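Local coordinates for protein KLLA0F20702p (Kluyveromyces lactis, PDB 5Y5A) that probably acts as the Est1 subunit of yeast telomerase, which binds the telomere protein Cdc13 and so helps bring the enzyme to chromosome ends, at residues Y354-L365 with M419-M429; K408-N416 with N455-S463. All coordinates share one frame; numbering follows the deposited sequence.

Interaction 1: Y354-L365 with M419-M429; sequences YIKNISMIFQDL and MFQYLAMARIM
Met419 reaches Ile358 first: its chain, bent at chi2 and chi3, slides past the isoleucine in the opposite direction until CE rests 3.7 Å from Ile358 CG2. Phe420 turns the edge of its ring toward the face of Phe362, a T-shaped pair with centroids 5.8 Å apart and planes at 73°. Gln421 lays CB and CG against Phe362 and Ile358. A bend at chi2 (94°) lays the amide alongside Ile358 CG2, and Gln421 NE2 donates to a water, 3.0 Å away, that also hydrogen-bonds to Ser359 OG. Tyr422 starts out from the far side of its helix but swings its ring back, so that Ile358 CG1 makes an off-centre CH-pi contact and Tyr422 OH lies at the edge of the Tyr354 ring, in its plane, 3.1 Å from Tyr354 CD1. The hydroxyl of Tyr354 has Glu413 as its partner.

Then come the interlocked knobs-into-holes. Phe362 fits among Gln421, Ala424, Met425 and Ile428, with CZ 3.4 Å from Ile428 CD1. Met425 fills the hole between Ile358, Ile361, Phe362 and Leu365; its chi3 bend brings Met425 CE to 3.8 Å from Ile358 CD1. Met429, extended beyond CG, ends with CE near Leu365 CD1.

Over these segments the helix axes run almost parallel (13°), 10.3 Å apart at closest, a buried interface in the helical, TPR-clan region that matches the Est1 DNA/RNA-binding family. Helix 385-410 packs on Ile361, Leu365, Tyr422 and Met429. Helix 306-315 covers Ile361, helix 483-487 meets Phe362, Phe420 and Ala424, and helix 526-546 lies against Phe420, Leu423 and Ala426.

Interaction 2: K408-N416 with N455-S463; sequences KVIMKEFKN and NLTNELLSS
Glu459 O accepts the hydroxyl of Ser463, with OG 3.1 Å from O, and a weak second bond from Ser462 N. One residue earlier, Asn458 O is gripped from opposite faces of its plane by Ser462 N and Ser462 OG. These bonds tie up the last turn of helix 447-462, where Phe414 docks. Its ring takes Glu459 CB over one face, a CH-pi contact of 3.8 Å to the centroid, 20° off the normal. Glu459 OE2 comes to 3.3 Å from Phe414 CZ, while Ser463 OG lies at the ring's edge. Phe414 CD1 is 4.2 Å from Leu460 CD2. With an alanine here the ring is gone, which would probably leave a gap between Glu459 CB and Leu460 CD2.

In this all-helical Est1 domain, of the TPR clan, 408-416 takes in a wider pi-type turn at 408-410 and then a type I turn, Glu413 to Asn416. A bond from Asn416 ND2 to Glu413 OE2 (3.2 Å) spans that turn.

Met411, bent at chi2 and chi3, crosses the side chains of Asn455 and Glu459 at about a right angle, with Met411 SD 3.6 Å from Leu456 CA and its CE between Asn455 CB and Glu459 CG. Deeper in, Ile410 CG2 meets Leu456 CD1 at 3.9 Å.

The segments alternate along the chain: 354-365, 408-416, 419-429, 455-463. Interaction 1 joins helices 339-379 and 421-433, and interaction 2 sets the C-terminal part of helix 385-410, with the turn after it, against helix 447-462. Their centres are about 14 Å apart. Tyr354 OH and Glu413 OE1, 2.5 Å apart, probably share a hydrogen bond, and Tyr422 packs on Val409 and Glu413. The two contacts meet, so helices 339-379, 385-410, 421-433 and 447-462 pack together in the helical region that matches the Est1 DNA/RNA-binding family, consistent with a nucleic-acid-binding role. Interaction 1 is buried, while interaction 2 lies farther from the chain's centre and is only partly buried.

Interaction 1: Y354-L365 with M419-M429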
loop_
_atom_site.group_PDB
_atom_site.type_symbol
_atom_site.label_atom_id
_atom_site.label_comp_id
_atom_site.label_asym_id
_atom_site.label_seq_id
_atom_site.Cartn_x
_atom_site.Cartn_y
_atom_site.Cartn_z
ATOM N N TYR A 354 -11.103 5.843 19.052
ATOM C CA TYR A 354 -11.221 5.292 17.705
ATOM C C TYR A 354 -12.027 6.183 16.757
ATOM O O TYR A 354 -11.791 6.177 15.552
ATOM C CB TYR A 354 -11.834 3.887 17.744
ATOM C CG TYR A 354 -13.284 3.822 18.182
ATOM C CD1 TYR A 354 -14.315 4.078 17.285
ATOM C CD2 TYR A 354 -13.621 3.468 19.485
ATOM C CE1 TYR A 354 -15.645 4.016 17.680
ATOM C CE2 TYR A 354 -14.947 3.400 19.888
ATOM C CZ TYR A 354 -15.951 3.672 18.980
ATOM O OH TYR A 354 -17.263 3.599 19.370
ATOM N N ILE A 355 -12.964 6.953 17.301
ATOM C CA ILE A 355 -13.927 7.686 16.476
ATOM C C ILE A 355 -13.275 8.635 15.458
ATOM O O ILE A 355 -13.556 8.561 14.261
ATOM C CB ILE A 355 -14.897 8.477 17.360
ATOM C CG1 ILE A 355 -15.730 7.512 18.206
ATOM C CG2 ILE A 355 -15.792 9.381 16.508
ATOM C CD1 ILE A 355 -16.703 8.212 19.139
ATOM N N LYS A 356 -12.393 9.511 15.924
ATOM C CA LYS A 356 -11.746 10.469 15.033
ATOM C C LYS A 356 -10.491 9.911 14.351
ATOM O O LYS A 356 -9.890 10.568 13.498
ATOM C CB LYS A 356 -11.393 11.734 15.810
ATOM C CG LYS A 356 -12.600 12.526 16.326
ATOM C CD LYS A 356 -12.142 13.749 17.105
ATOM C CE LYS A 356 -13.284 14.361 17.916
ATOM N NZ LYS A 356 -12.895 15.662 18.532
ATOM N N ASN A 357 -10.094 8.698 14.721
ATOM C CA ASN A 357 -8.827 8.164 14.241
ATOM C C ASN A 357 -8.965 6.816 13.545
ATOM O O ASN A 357 -7.977 6.135 13.326
ATOM C CB ASN A 357 -7.841 8.058 15.410
ATOM C CG ASN A 357 -7.551 9.413 16.055
ATOM O OD1 ASN A 357 -6.895 10.261 15.454
ATOM N ND2 ASN A 357 -8.050 9.624 17.279
ATOM N N ILE A 358 -10.190 6.452 13.167
ATOM C CA ILE A 358 -10.466 5.114 12.648
ATOM C C ILE A 358 -9.678 4.812 11.370
ATOM O O ILE A 358 -9.316 3.668 11.116
ATOM C CB ILE A 358 -11.985 4.921 12.384
ATOM C CG1 ILE A 358 -12.323 3.450 12.179
ATOM C CG2 ILE A 358 -12.450 5.750 11.196
ATOM C CD1 ILE A 358 -12.023 2.563 13.373
ATOM N N SER A 359 -9.376 5.843 10.590
ATOM C CA SER A 359 -8.656 5.645 9.345
ATOM C C SER A 359 -7.238 5.125 9.603
ATOM O O SER A 359 -6.724 4.305 8.844
ATOM C CB SER A 359 -8.610 6.943 8.546
ATOM O OG SER A 359 -7.729 6.819 7.447
ATOM N N MET A 360 -6.618 5.596 10.681
ATOM C CA MET A 360 -5.283 5.140 11.058
ATOM C C MET A 360 -5.360 3.736 11.667
ATOM O O MET A 360 -4.428 2.929 11.542
ATOM C CB MET A 360 -4.627 6.132 12.040
ATOM C CG MET A 360 -3.204 5.741 12.464
ATOM S SD MET A 360 -2.040 5.615 11.061
ATOM C CE MET A 360 -1.977 7.340 10.597
ATOM N N ILE A 361 -6.476 3.433 12.321
ATOM C CA ILE A 361 -6.640 2.110 12.917
ATOM C C ILE A 361 -6.781 1.080 11.811
ATOM O O ILE A 361 -6.250 -0.030 11.886
ATOM C CB ILE A 361 -7.859 2.065 13.864
ATOM C CG1 ILE A 361 -7.552 2.874 15.133
ATOM C CG2 ILE A 361 -8.215 0.629 14.207
ATOM C CD1 ILE A 361 -8.758 3.181 15.995
ATOM N N PHE A 362 -7.485 1.483 10.764
ATOM C CA PHE A 362 -7.653 0.673 9.578
ATOM C C PHE A 362 -6.285 0.371 8.965
ATOM O O PHE A 362 -5.972 -0.777 8.637
ATOM C CB PHE A 362 -8.561 1.421 8.597
ATOM C CG PHE A 362 -8.952 0.631 7.380
ATOM C CD1 PHE A 362 -10.050 -0.207 7.405
ATOM C CD2 PHE A 362 -8.251 0.766 6.193
ATOM C CE1 PHE A 362 -10.428 -0.926 6.278
ATOM C CE2 PHE A 362 -8.631 0.054 5.062
ATOM C CZ PHE A 362 -9.718 -0.792 5.109
ATOM N N GLN A 363 -5.466 1.405 8.814
ATOM C CA GLN A 363 -4.129 1.227 8.250
ATOM C C GLN A 363 -3.299 0.277 9.108
ATOM O O GLN A 363 -2.606 -0.590 8.585
ATOM C CB GLN A 363 -3.407 2.569 8.109
ATOM C CG GLN A 363 -2.113 2.454 7.307
ATOM C CD GLN A 363 -1.507 3.800 6.974
ATOM O OE1 GLN A 363 -1.807 4.387 5.930
ATOM N NE2 GLN A 363 -0.649 4.298 7.860
ATOM N N ASP A 364 -3.402 0.435 10.426
ATOM C CA ASP A 364 -2.685 -0.415 11.368
ATOM C C ASP A 364 -3.026 -1.894 11.179
ATOM O O ASP A 364 -2.150 -2.750 11.257
ATOM C CB ASP A 364 -2.998 0.002 12.810
ATOM C CG ASP A 364 -2.194 1.212 13.267
ATOM O OD1 ASP A 364 -1.515 1.852 12.431
ATOM O OD2 ASP A 364 -2.260 1.527 14.478
ATOM N N LEU A 365 -4.307 -2.175 10.938
ATOM C CA LEU A 365 -4.776 -3.538 10.701
ATOM C C LEU A 365 -4.104 -4.158 9.481
ATOM O O LEU A 365 -3.556 -5.256 9.554
ATOM C CB LEU A 365 -6.300 -3.554 10.530
ATOM C CG LEU A 365 -6.895 -4.877 10.051
ATOM C CD1 LEU A 365 -6.846 -5.937 11.143
ATOM C CD2 LEU A 365 -8.327 -4.688 9.543
ATOM N N MET A 419 -19.382 5.429 8.205
ATOM C CA MET A 419 -17.971 5.093 8.083
ATOM C C MET A 419 -17.790 3.652 7.602
ATOM O O MET A 419 -18.160 2.702 8.294
ATOM C CB MET A 419 -17.263 5.304 9.422
ATOM C CG MET A 419 -17.403 6.714 9.988
ATOM S SD MET A 419 -16.616 8.001 8.989
ATOM C CE MET A 419 -14.890 7.534 9.085
ATOM N N PHE A 420 -17.210 3.498 6.417
ATOM C CA PHE A 420 -17.065 2.179 5.823
ATOM C C PHE A 420 -16.098 1.322 6.626
ATOM O O PHE A 420 -16.191 0.099 6.587
ATOM C CB PHE A 420 -16.596 2.285 4.361
ATOM C CG PHE A 420 -15.136 2.646 4.205
ATOM C CD1 PHE A 420 -14.161 1.655 4.147
ATOM C CD2 PHE A 420 -14.742 3.973 4.104
ATOM C CE1 PHE A 420 -12.824 1.982 4.009
ATOM C CE2 PHE A 420 -13.405 4.310 3.966
ATOM C CZ PHE A 420 -12.442 3.311 3.920
ATOM N N GLN A 421 -15.186 1.955 7.363
ATOM C CA GLN A 421 -14.045 1.222 7.934
ATOM C C GLN A 421 -14.429 0.130 8.925
ATOM O O GLN A 421 -13.748 -0.893 9.023
ATOM C CB GLN A 421 -13.069 2.174 8.628
ATOM C CG GLN A 421 -12.275 3.059 7.697
ATOM C CD GLN A 421 -12.931 4.407 7.492
ATOM O OE1 GLN A 421 -14.086 4.621 7.881
ATOM N NE2 GLN A 421 -12.195 5.329 6.882
ATOM N N TYR A 422 -15.505 0.354 9.666
ATOM C CA TYR A 422 -15.887 -0.566 10.734
ATOM C C TYR A 422 -16.169 -1.974 10.222
ATOM O O TYR A 422 -15.549 -2.929 10.683
ATOM C CB TYR A 422 -17.086 -0.005 11.489
ATOM C CG TYR A 422 -16.696 1.224 12.262
ATOM C CD1 TYR A 422 -15.795 1.132 13.318
ATOM C CD2 TYR A 422 -17.182 2.473 11.920
ATOM C CE1 TYR A 422 -15.415 2.240 14.030
ATOM C CE2 TYR A 422 -16.796 3.605 12.632
ATOM C CZ TYR A 422 -15.909 3.476 13.689
ATOM O OH TYR A 422 -15.511 4.581 14.418
ATOM N N LEU A 423 -17.064 -2.105 9.249
ATOM C CA LEU A 423 -17.361 -3.423 8.696
ATOM C C LEU A 423 -16.316 -3.853 7.655
ATOM O O LEU A 423 -16.126 -5.042 7.415
ATOM C CB LEU A 423 -18.767 -3.438 8.094
ATOM C CG LEU A 423 -19.927 -3.330 9.104
ATOM C CD1 LEU A 423 -21.256 -3.619 8.432
ATOM C CD2 LEU A 423 -19.728 -4.271 10.291
ATOM N N ALA A 424 -15.630 -2.887 7.051
ATOM C CA ALA A 424 -14.545 -3.197 6.112
ATOM C C ALA A 424 -13.411 -3.941 6.803
ATOM O O ALA A 424 -12.813 -4.842 6.227
ATOM C CB ALA A 424 -14.012 -1.929 5.462
ATOM N N MET A 425 -13.123 -3.567 8.043
ATOM C CA MET A 425 -12.086 -4.241 8.819
ATOM C C MET A 425 -12.462 -5.698 9.080
ATOM O O MET A 425 -11.615 -6.587 8.997
ATOM C CB MET A 425 -11.832 -3.506 10.148
ATOM C CG MET A 425 -10.991 -2.233 9.990
ATOM S SD MET A 425 -10.486 -1.449 11.540
ATOM C CE MET A 425 -12.071 -1.093 12.287
ATOM N N ALA A 426 -13.733 -5.946 9.378
ATOM C CA ALA A 426 -14.190 -7.325 9.546
ATOM C C ALA A 426 -14.052 -8.126 8.243
ATOM O O ALA A 426 -13.676 -9.299 8.282
ATOM C CB ALA A 426 -15.635 -7.358 10.052
ATOM N N ARG A 427 -14.354 -7.505 7.100
ATOM C CA ARG A 427 -14.235 -8.191 5.806
ATOM C C ARG A 427 -12.797 -8.614 5.553
ATOM O O ARG A 427 -12.520 -9.712 5.082
ATOM C CB ARG A 427 -14.691 -7.302 4.646
ATOM C CG ARG A 427 -16.183 -7.132 4.486
ATOM C CD ARG A 427 -16.470 -6.373 3.204
ATOM N NE ARG A 427 -16.023 -7.107 2.021
ATOM C CZ ARG A 427 -15.626 -6.527 0.892
ATOM N NH1 ARG A 427 -15.242 -7.266 -0.142
ATOM N NH2 ARG A 427 -15.610 -5.201 0.798
ATOM N N ILE A 428 -11.889 -7.707 5.875
ATOM C CA ILE A 428 -10.478 -7.893 5.613
ATOM C C ILE A 428 -9.889 -9.028 6.460
ATOM O O ILE A 428 -9.119 -9.857 5.952
ATOM C CB ILE A 428 -9.755 -6.566 5.839
ATOM C CG1 ILE A 428 -10.084 -5.634 4.675
ATOM C CG2 ILE A 428 -8.263 -6.754 6.000
ATOM C CD1 ILE A 428 -9.702 -4.225 4.936
ATOM N N MET A 429 -10.282 -9.085 7.730
ATOM C CA MET A 429 -9.891 -10.192 8.596
ATOM C C MET A 429 -10.314 -11.537 8.000
ATOM O O MET A 429 -9.502 -12.448 7.867
ATOM C CB MET A 429 -10.497 -10.026 9.996
ATOM C CG MET A 429 -10.007 -8.785 10.762
ATOM S SD MET A 429 -10.712 -8.699 12.431
ATOM C CE MET A 429 -10.450 -6.977 12.849
HETATM O O HOH W 1 -9.459 4.829 5.843
#

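Interaction 2: K408-N416 with N455-S463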
loop_
_atom_site.group_PDB
_atom_site.type_symbol
_atom_site.label_atom_id
_atom_site.label_comp_id
_atom_site.label_asym_id
_atom_site.label_seq_id
_atom_site.Cartn_x
_atom_site.Cartn_y
_atom_site.Cartn_z
ATOM N N LYS A 408 -13.918 -3.929 21.154
ATOM C CA LYS A 408 -14.028 -2.556 21.657
ATOM C C LYS A 408 -14.417 -1.548 20.584
ATOM O O LYS A 408 -14.770 -0.412 20.909
ATOM C CB LYS A 408 -12.717 -2.109 22.323
ATOM C CG LYS A 408 -12.139 -3.086 23.341
ATOM C CD LYS A 408 -13.063 -3.300 24.521
ATOM C CE LYS A 408 -12.455 -4.293 25.495
ATOM N NZ LYS A 408 -13.425 -4.691 26.544
ATOM N N VAL A 409 -14.366 -1.935 19.312
ATOM C CA VAL A 409 -14.642 -0.947 18.269
ATOM C C VAL A 409 -15.803 -1.349 17.357
ATOM O O VAL A 409 -16.842 -0.695 17.360
ATOM C CB VAL A 409 -13.386 -0.660 17.399
ATOM C CG1 VAL A 409 -13.680 0.448 16.412
ATOM C CG2 VAL A 409 -12.201 -0.276 18.276
ATOM N N ILE A 410 -15.628 -2.416 16.586
ATOM C CA ILE A 410 -16.639 -2.820 15.614
ATOM C C ILE A 410 -17.963 -3.158 16.305
ATOM O O ILE A 410 -19.029 -2.805 15.801
ATOM C CB ILE A 410 -16.163 -4.022 14.764
ATOM C CG1 ILE A 410 -14.808 -3.715 14.108
ATOM C CG2 ILE A 410 -17.189 -4.358 13.700
ATOM C CD1 ILE A 410 -14.205 -4.891 13.315
ATOM N N MET A 411 -17.900 -3.802 17.471
ATOM C CA MET A 411 -19.116 -4.128 18.221
ATOM C C MET A 411 -19.877 -2.877 18.644
ATOM O O MET A 411 -21.100 -2.918 18.811
ATOM C CB MET A 411 -18.792 -4.975 19.460
ATOM C CG MET A 411 -18.557 -6.453 19.173
ATOM S SD MET A 411 -20.035 -7.312 18.621
ATOM C CE MET A 411 -20.908 -7.496 20.174
ATOM N N LYS A 412 -19.160 -1.769 18.816
ATOM C CA LYS A 412 -19.806 -0.512 19.198
ATOM C C LYS A 412 -20.229 0.303 17.977
ATOM O O LYS A 412 -20.844 1.355 18.120
ATOM C CB LYS A 412 -18.886 0.341 20.084
ATOM C CG LYS A 412 -18.340 -0.368 21.319
ATOM C CD LYS A 412 -17.803 0.633 22.349
ATOM C CE LYS A 412 -17.009 -0.070 23.449
ATOM N NZ LYS A 412 -16.536 0.874 24.506
ATOM N N GLU A 413 -19.906 -0.177 16.777
ATOM C CA GLU A 413 -20.160 0.612 15.572
ATOM C C GLU A 413 -20.738 -0.162 14.382
ATOM O O GLU A 413 -20.710 0.335 13.256
ATOM C CB GLU A 413 -18.865 1.294 15.120
ATOM C CG GLU A 413 -18.244 2.223 16.149
ATOM C CD GLU A 413 -19.097 3.447 16.426
ATOM O OE1 GLU A 413 -18.912 4.080 17.492
ATOM O OE2 GLU A 413 -19.944 3.785 15.572
ATOM N N PHE A 414 -21.284 -1.352 14.613
ATOM C CA PHE A 414 -21.701 -2.185 13.486
ATOM C C PHE A 414 -22.928 -1.616 12.777
ATOM O O PHE A 414 -23.236 -2.037 11.664
ATOM C CB PHE A 414 -21.960 -3.632 13.929
ATOM C CG PHE A 414 -23.101 -3.785 14.903
ATOM C CD1 PHE A 414 -24.409 -3.913 14.451
ATOM C CD2 PHE A 414 -22.862 -3.819 16.269
ATOM C CE1 PHE A 414 -25.450 -4.060 15.338
ATOM C CE2 PHE A 414 -23.903 -3.962 17.164
ATOM C CZ PHE A 414 -25.199 -4.078 16.699
ATOM N N LYS A 415 -23.609 -0.651 13.404
ATOM C CA LYS A 415 -24.762 0.001 12.780
ATOM C C LYS A 415 -24.391 1.289 12.050
ATOM O O LYS A 415 -25.229 1.902 11.376
ATOM C CB LYS A 415 -25.844 0.311 13.825
ATOM C CG LYS A 415 -26.466 -0.920 14.454
ATOM C CD LYS A 415 -27.572 -0.559 15.426
ATOM C CE LYS A 415 -28.090 -1.806 16.116
ATOM N NZ LYS A 415 -29.172 -1.519 17.097
ATOM N N ASN A 416 -23.138 1.703 12.190
ATOM C CA ASN A 416 -22.679 2.968 11.614
ATOM C C ASN A 416 -22.639 2.908 10.083
ATOM O O ASN A 416 -21.783 2.238 9.499
ATOM C CB ASN A 416 -21.294 3.320 12.177
ATOM C CG ASN A 416 -20.853 4.734 11.836
ATOM O OD1 ASN A 416 -21.080 5.226 10.731
ATOM N ND2 ASN A 416 -20.209 5.395 12.794
ATOM N N ASN A 455 -20.164 -13.033 18.660
ATOM C CA ASN A 455 -20.840 -11.829 19.164
ATOM C C ASN A 455 -21.193 -10.872 18.036
ATOM O O ASN A 455 -22.299 -10.341 17.990
ATOM C CB ASN A 455 -19.971 -11.094 20.188
ATOM C CG ASN A 455 -19.781 -11.879 21.459
ATOM O OD1 ASN A 455 -20.551 -12.793 21.753
ATOM N ND2 ASN A 455 -18.755 -11.530 22.226
ATOM N N LEU A 456 -20.245 -10.667 17.124
ATOM C CA LEU A 456 -20.455 -9.772 15.994
ATOM C C LEU A 456 -21.517 -10.338 15.061
ATOM O O LEU A 456 -22.438 -9.635 14.656
ATOM C CB LEU A 456 -19.143 -9.539 15.224
ATOM C CG LEU A 456 -19.287 -8.522 14.096
ATOM C CD1 LEU A 456 -19.752 -7.182 14.679
ATOM C CD2 LEU A 456 -17.989 -8.358 13.316
ATOM N N THR A 457 -21.387 -11.620 14.733
ATOM C CA THR A 457 -22.328 -12.262 13.829
ATOM C C THR A 457 -23.735 -12.214 14.422
ATOM O O THR A 457 -24.694 -11.917 13.708
ATOM C CB THR A 457 -21.913 -13.717 13.521
ATOM O OG1 THR A 457 -20.535 -13.739 13.117
ATOM C CG2 THR A 457 -22.757 -14.303 12.397
ATOM N N ASN A 458 -23.858 -12.470 15.726
ATOM C CA ASN A 458 -25.169 -12.415 16.387
ATOM C C ASN A 458 -25.791 -11.019 16.338
ATOM O O ASN A 458 -27.009 -10.890 16.181
ATOM C CB ASN A 458 -25.077 -12.886 17.851
ATOM C CG ASN A 458 -25.001 -14.414 17.977
ATOM O OD1 ASN A 458 -25.301 -15.136 17.035
ATOM N ND2 ASN A 458 -24.606 -14.901 19.151
ATOM N N GLU A 459 -24.971 -9.975 16.476
ATOM C CA GLU A 459 -25.486 -8.602 16.355
ATOM C C GLU A 459 -25.927 -8.338 14.918
ATOM O O GLU A 459 -26.935 -7.687 14.676
ATOM C CB GLU A 459 -24.436 -7.565 16.771
ATOM C CG GLU A 459 -24.018 -7.623 18.232
ATOM C CD GLU A 459 -25.170 -7.341 19.175
ATOM O OE1 GLU A 459 -25.219 -7.964 20.258
ATOM O OE2 GLU A 459 -26.028 -6.502 18.834
ATOM N N LEU A 460 -25.161 -8.846 13.963
ATOM C CA LEU A 460 -25.506 -8.657 12.563
ATOM C C LEU A 460 -26.815 -9.365 12.229
ATOM O O LEU A 460 -27.690 -8.788 11.587
ATOM C CB LEU A 460 -24.366 -9.144 11.664
ATOM C CG LEU A 460 -23.094 -8.309 11.852
ATOM C CD1 LEU A 460 -21.978 -8.756 10.938
ATOM C CD2 LEU A 460 -23.407 -6.837 11.650
ATOM N N LEU A 461 -26.962 -10.604 12.693
ATOM C CA LEU A 461 -28.194 -11.357 12.469
ATOM C C LEU A 461 -29.415 -10.652 13.062
ATOM O O LEU A 461 -30.527 -10.783 12.547
ATOM C CB LEU A 461 -28.066 -12.771 13.049
ATOM C CG LEU A 461 -27.110 -13.706 12.298
ATOM C CD1 LEU A 461 -26.651 -14.847 13.190
ATOM C CD2 LEU A 461 -27.790 -14.239 11.047
ATOM N N SER A 462 -29.213 -9.893 14.134
ATOM C CA SER A 462 -30.320 -9.174 14.767
ATOM C C SER A 462 -30.663 -7.878 14.029
ATOM O O SER A 462 -31.705 -7.275 14.276
ATOM C CB SER A 462 -29.992 -8.862 16.227
ATOM O OG SER A 462 -29.660 -10.038 16.943
ATOM N N SER A 463 -29.778 -7.452 13.131
ATOM C CA SER A 463 -30.002 -6.238 12.352
ATOM C C SER A 463 -31.000 -6.481 11.225
ATOM O O SER A 463 -31.992 -5.763 11.099
ATOM C CB SER A 463 -28.682 -5.716 11.781
ATOM O OG SER A 463 -27.780 -5.373 12.820
#